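Local coordinates for protein probable CoA-transferase alpha subunit (Rhodococcus jostii, PDB 6COJ) that binds a spirocyclic-lactone CoA thioester and, as the alpha subunit of a CoA-transferase-family enzyme, probably takes part in processing such thioesters, at residues V89-D92 against D98-F101; V64-Y67 against D71-L74. The protein carries 1 engineered substitution. All blocks are in the same frame, centred on the assembly; numbering follows the deposited sequence.

Contact 1 (V89-D92 against D98-F101)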
# COMPACT_ATOMS: atom_id res chain seq x y z
N VAL A 89 -16.42 1.51 -16.35
CA VAL A 89 -15.92 1.66 -17.72
C VAL A 89 -16.16 3.11 -18.12
O VAL A 89 -17.30 3.58 -18.08
CB VAL A 89 -16.59 0.70 -18.72
CG1 VAL A 89 -16.01 0.92 -20.12
CG2 VAL A 89 -16.41 -0.75 -18.27
N SER A 90 -15.09 3.82 -18.47
CA SER A 90 -15.23 5.23 -18.81
C SER A 90 -14.18 5.62 -19.84
O SER A 90 -13.04 5.14 -19.79
CB SER A 90 -15.04 6.12 -17.58
OG SER A 90 -15.21 7.49 -17.92
N LEU A 91 -14.59 6.49 -20.76
CA LEU A 91 -13.66 7.14 -21.68
C LEU A 91 -13.06 8.43 -21.12
O LEU A 91 -12.22 9.04 -21.78
CB LEU A 91 -14.35 7.41 -23.03
CG LEU A 91 -14.85 6.19 -23.80
CD1 LEU A 91 -15.50 6.60 -25.11
CD2 LEU A 91 -13.73 5.20 -24.05
N ASP A 92 -13.50 8.86 -19.93
CA ASP A 92 -12.98 10.03 -19.22
C ASP A 92 -13.40 11.36 -19.84
O ASP A 92 -13.59 12.35 -19.12
CB ASP A 92 -11.47 9.94 -18.98
CG ASP A 92 -11.14 9.03 -17.81
OD1 ASP A 92 -11.81 9.14 -16.77
OD2 ASP A 92 -10.22 8.20 -17.94
N ASP A 98 -18.24 4.05 -22.94
CA ASP A 98 -17.66 3.39 -24.11
C ASP A 98 -18.77 2.70 -24.90
O ASP A 98 -19.48 1.86 -24.34
CB ASP A 98 -16.59 2.39 -23.73
CG ASP A 98 -15.96 1.74 -24.96
OD1 ASP A 98 -16.58 0.82 -25.53
OD2 ASP A 98 -14.88 2.18 -25.39
N PRO A 99 -18.93 3.01 -26.19
CA PRO A 99 -20.08 2.49 -26.93
C PRO A 99 -19.97 1.01 -27.26
O PRO A 99 -21.00 0.37 -27.47
CB PRO A 99 -20.09 3.34 -28.21
CG PRO A 99 -18.63 3.71 -28.40
CD PRO A 99 -18.09 3.91 -26.99
N TRP A 100 -18.76 0.46 -27.33
CA TRP A 100 -18.64 -0.97 -27.60
C TRP A 100 -18.90 -1.80 -26.35
O TRP A 100 -19.55 -2.85 -26.42
CB TRP A 100 -17.27 -1.30 -28.20
CG TRP A 100 -17.21 -1.07 -29.67
CD1 TRP A 100 -16.47 -0.13 -30.33
CD2 TRP A 100 -17.94 -1.78 -30.68
NE1 TRP A 100 -16.69 -0.22 -31.69
CE2 TRP A 100 -17.58 -1.23 -31.92
CE3 TRP A 100 -18.84 -2.85 -30.64
CZ2 TRP A 100 -18.11 -1.71 -33.13
CZ3 TRP A 100 -19.37 -3.32 -31.83
CH2 TRP A 100 -19.00 -2.75 -33.06
N PHE A 101 -18.41 -1.35 -25.20
CA PHE A 101 -18.83 -1.97 -23.95
C PHE A 101 -20.35 -1.88 -23.78
O PHE A 101 -21.00 -2.87 -23.42
CB PHE A 101 -18.10 -1.30 -22.79
CG PHE A 101 -18.56 -1.76 -21.44
CD1 PHE A 101 -18.28 -3.05 -21.00
CD2 PHE A 101 -19.26 -0.91 -20.61
CE1 PHE A 101 -18.69 -3.47 -19.74
CE2 PHE A 101 -19.68 -1.33 -19.35
CZ PHE A 101 -19.40 -2.61 -18.92
O HOH W 1 -19.21 2.97 -20.04
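Asp98 OD1 is gripped by two backbone amides, on a residue whose CB touches methyls of both Val89 and Leu91. Phe101 N donates to Asp98 OD1 at 2.9 Å along a nearly straight bond (169°), meeting its anti side slightly out of the carboxylate plane. Trp100 N adds a weak, bent bond to Asp98 OD1 at 2.8 Å. Asp98 is thus the N-cap of helix 99-106, and its side chain satisfies amides in the first turn. The other oxygen, OD2, is hydrogen-bonded to Tyr271 OH, while Leu91 CD2 touches Asp98 OD2 at 3.5 Å, the two side chains crossing at a slant. Leu91 CD1 lies farther along, against CD of Pro99.

The cap marks where the loop after strand 88-89 gives way to helix 99-106, within the Rossmann-like fold of the CoA transferases. Val89 stands over Phe101. Val89 CG2, placed anti to the carbonyl carbon, sits 3.5 Å from the centroid of the Phe101 ring and 12° off its normal, a CH-pi contact. Tyr86 meets the same ring edge-to-face. The two backbones are also joined through a water, which donates to Val89 O at 2.8 Å and accepts from Asp98 N at 3.2 Å.

Contact 2 (V64-Y67 against D71-L74); sequences VVTY and DLGL
Thr66 and Asp71 point their side chains at each other from opposite directions, and their polar ends meet between strand and helix. The Thr66 hydroxyl donates from OG1 to Asp71 OD2 at 3.1 Å, and that oxygen receives it on its syn lone pair, on the side of the carboxylate's other oxygen. Thr66 carries OG1 anti to the backbone N (chi1 -172°), which turns the hydroxyl to the helix. Asp71 has its CG between the backbone N and the carbonyl carbon (chi1 57°), a crowded position that keeps the carboxylate close to the start of the helix, where OD1 accepts from Gly69 N. OD2 is shared: besides the hydroxyl it forms a salt bridge with Lys46 NZ, which would probably help to stabilise the buried negative charge. Without the carboxylate, as with an alanine here in place of Asp71, Lys46 would probably lose this counter-charge, and the Thr66 hydroxyl and Gly69 N this acceptor.

One residue on, Leu72 spreads its two methyls over segment 64-67. CD1 of Leu72 packs on Val64 CG1 and CD2 of Leu72 on Thr66 CG2, each pair 4.3 Å apart, a looser apolar seam beside the hydrogen bond. Strand 62-65 and helix 70-77 packed in this way form the first half of a beta-alpha-beta crossover that strand 81-86 completes in the parallel sheet.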
# COMPACT_ATOMS: atom_id res chain seq x y z
N VAL A 64 -11.69 -10.53 -18.38
CA VAL A 64 -10.89 -9.31 -18.29
C VAL A 64 -11.12 -8.66 -16.93
O VAL A 64 -12.27 -8.50 -16.50
CB VAL A 64 -11.21 -8.33 -19.44
CG1 VAL A 64 -10.35 -7.08 -19.31
CG2 VAL A 64 -10.96 -8.99 -20.77
N VAL A 65 -10.03 -8.27 -16.28
CA VAL A 65 -10.06 -7.53 -15.01
C VAL A 65 -9.44 -6.17 -15.29
O VAL A 65 -8.29 -6.09 -15.72
CB VAL A 65 -9.26 -8.26 -13.91
CG1 VAL A 65 -9.28 -7.45 -12.63
CG2 VAL A 65 -9.82 -9.66 -13.68
N THR A 66 -10.21 -5.10 -15.08
CA THR A 66 -9.71 -3.80 -15.52
C THR A 66 -10.49 -2.67 -14.87
O THR A 66 -11.64 -2.84 -14.47
CB THR A 66 -9.81 -3.69 -17.05
OG1 THR A 66 -9.15 -2.49 -17.48
CG2 THR A 66 -11.28 -3.67 -17.50
N TYR A 67 -9.83 -1.52 -14.76
CA TYR A 67 -10.52 -0.24 -14.63
C TYR A 67 -10.78 0.21 -16.06
O TYR A 67 -9.89 0.76 -16.71
CB TYR A 67 -9.65 0.75 -13.88
CG TYR A 67 -9.54 0.50 -12.39
CD1 TYR A 67 -10.66 0.60 -11.56
CD2 TYR A 67 -8.31 0.18 -11.81
CE1 TYR A 67 -10.55 0.41 -10.18
CE2 TYR A 67 -8.19 -0.00 -10.43
CZ TYR A 67 -9.31 0.11 -9.63
OH TYR A 67 -9.17 -0.07 -8.26
N ASP A 71 -9.77 0.13 -23.97
CA ASP A 71 -9.21 -1.22 -24.02
C ASP A 71 -10.33 -2.25 -24.02
O ASP A 71 -10.38 -3.14 -24.89
CB ASP A 71 -8.26 -1.45 -22.84
CG ASP A 71 -8.91 -1.21 -21.46
OD1 ASP A 71 -9.73 -0.29 -21.30
OD2 ASP A 71 -8.57 -1.98 -20.53
N LEU A 72 -11.23 -2.15 -23.06
CA LEU A 72 -12.35 -3.08 -22.97
C LEU A 72 -13.30 -2.89 -24.15
O LEU A 72 -13.83 -3.88 -24.68
CB LEU A 72 -13.07 -2.88 -21.64
CG LEU A 72 -14.19 -3.88 -21.31
CD1 LEU A 72 -13.67 -5.31 -21.37
CD2 LEU A 72 -14.78 -3.57 -19.94
N GLY A 73 -13.52 -1.65 -24.58
CA GLY A 73 -14.36 -1.42 -25.75
C GLY A 73 -13.83 -2.12 -26.99
O GLY A 73 -14.57 -2.80 -27.70
N LEU A 74 -12.53 -1.96 -27.26
CA LEU A 74 -11.97 -2.61 -28.44
C LEU A 74 -12.08 -4.13 -28.34
O LEU A 74 -12.44 -4.80 -29.32
CB LEU A 74 -10.52 -2.18 -28.65
CG LEU A 74 -10.31 -0.79 -29.26
CD1 LEU A 74 -8.82 -0.45 -29.25
CD2 LEU A 74 -10.87 -0.70 -30.69

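Leu72 touches both contacts, and the centres of contact 1 and contact 2 lie about 9 Å apart. Leu72 CD2, which packs on Thr66, is 3.7 Å from both Val89 CG2 and Phe101 CD1. Nearby, Gly73 CA passes 3.2 Å from Asp98 OD1, setting helix 70-77 against the capped start of helix 99-106. Contact 2 belongs to the unit 62-65, 70-77, 81-86, and contact 1 to the next connection, through helix 99-106 to strand 111-114. The bound CoA thioester is about 10 Å from the Val89 side chain and about 12 Å from that of Thr66. Pocket residues Phe88 and Tyr97 immediately precede the segments of contact 1, and Tyr67 reaches pocket residues Ala117, by its OH, and Trp41, by its ring.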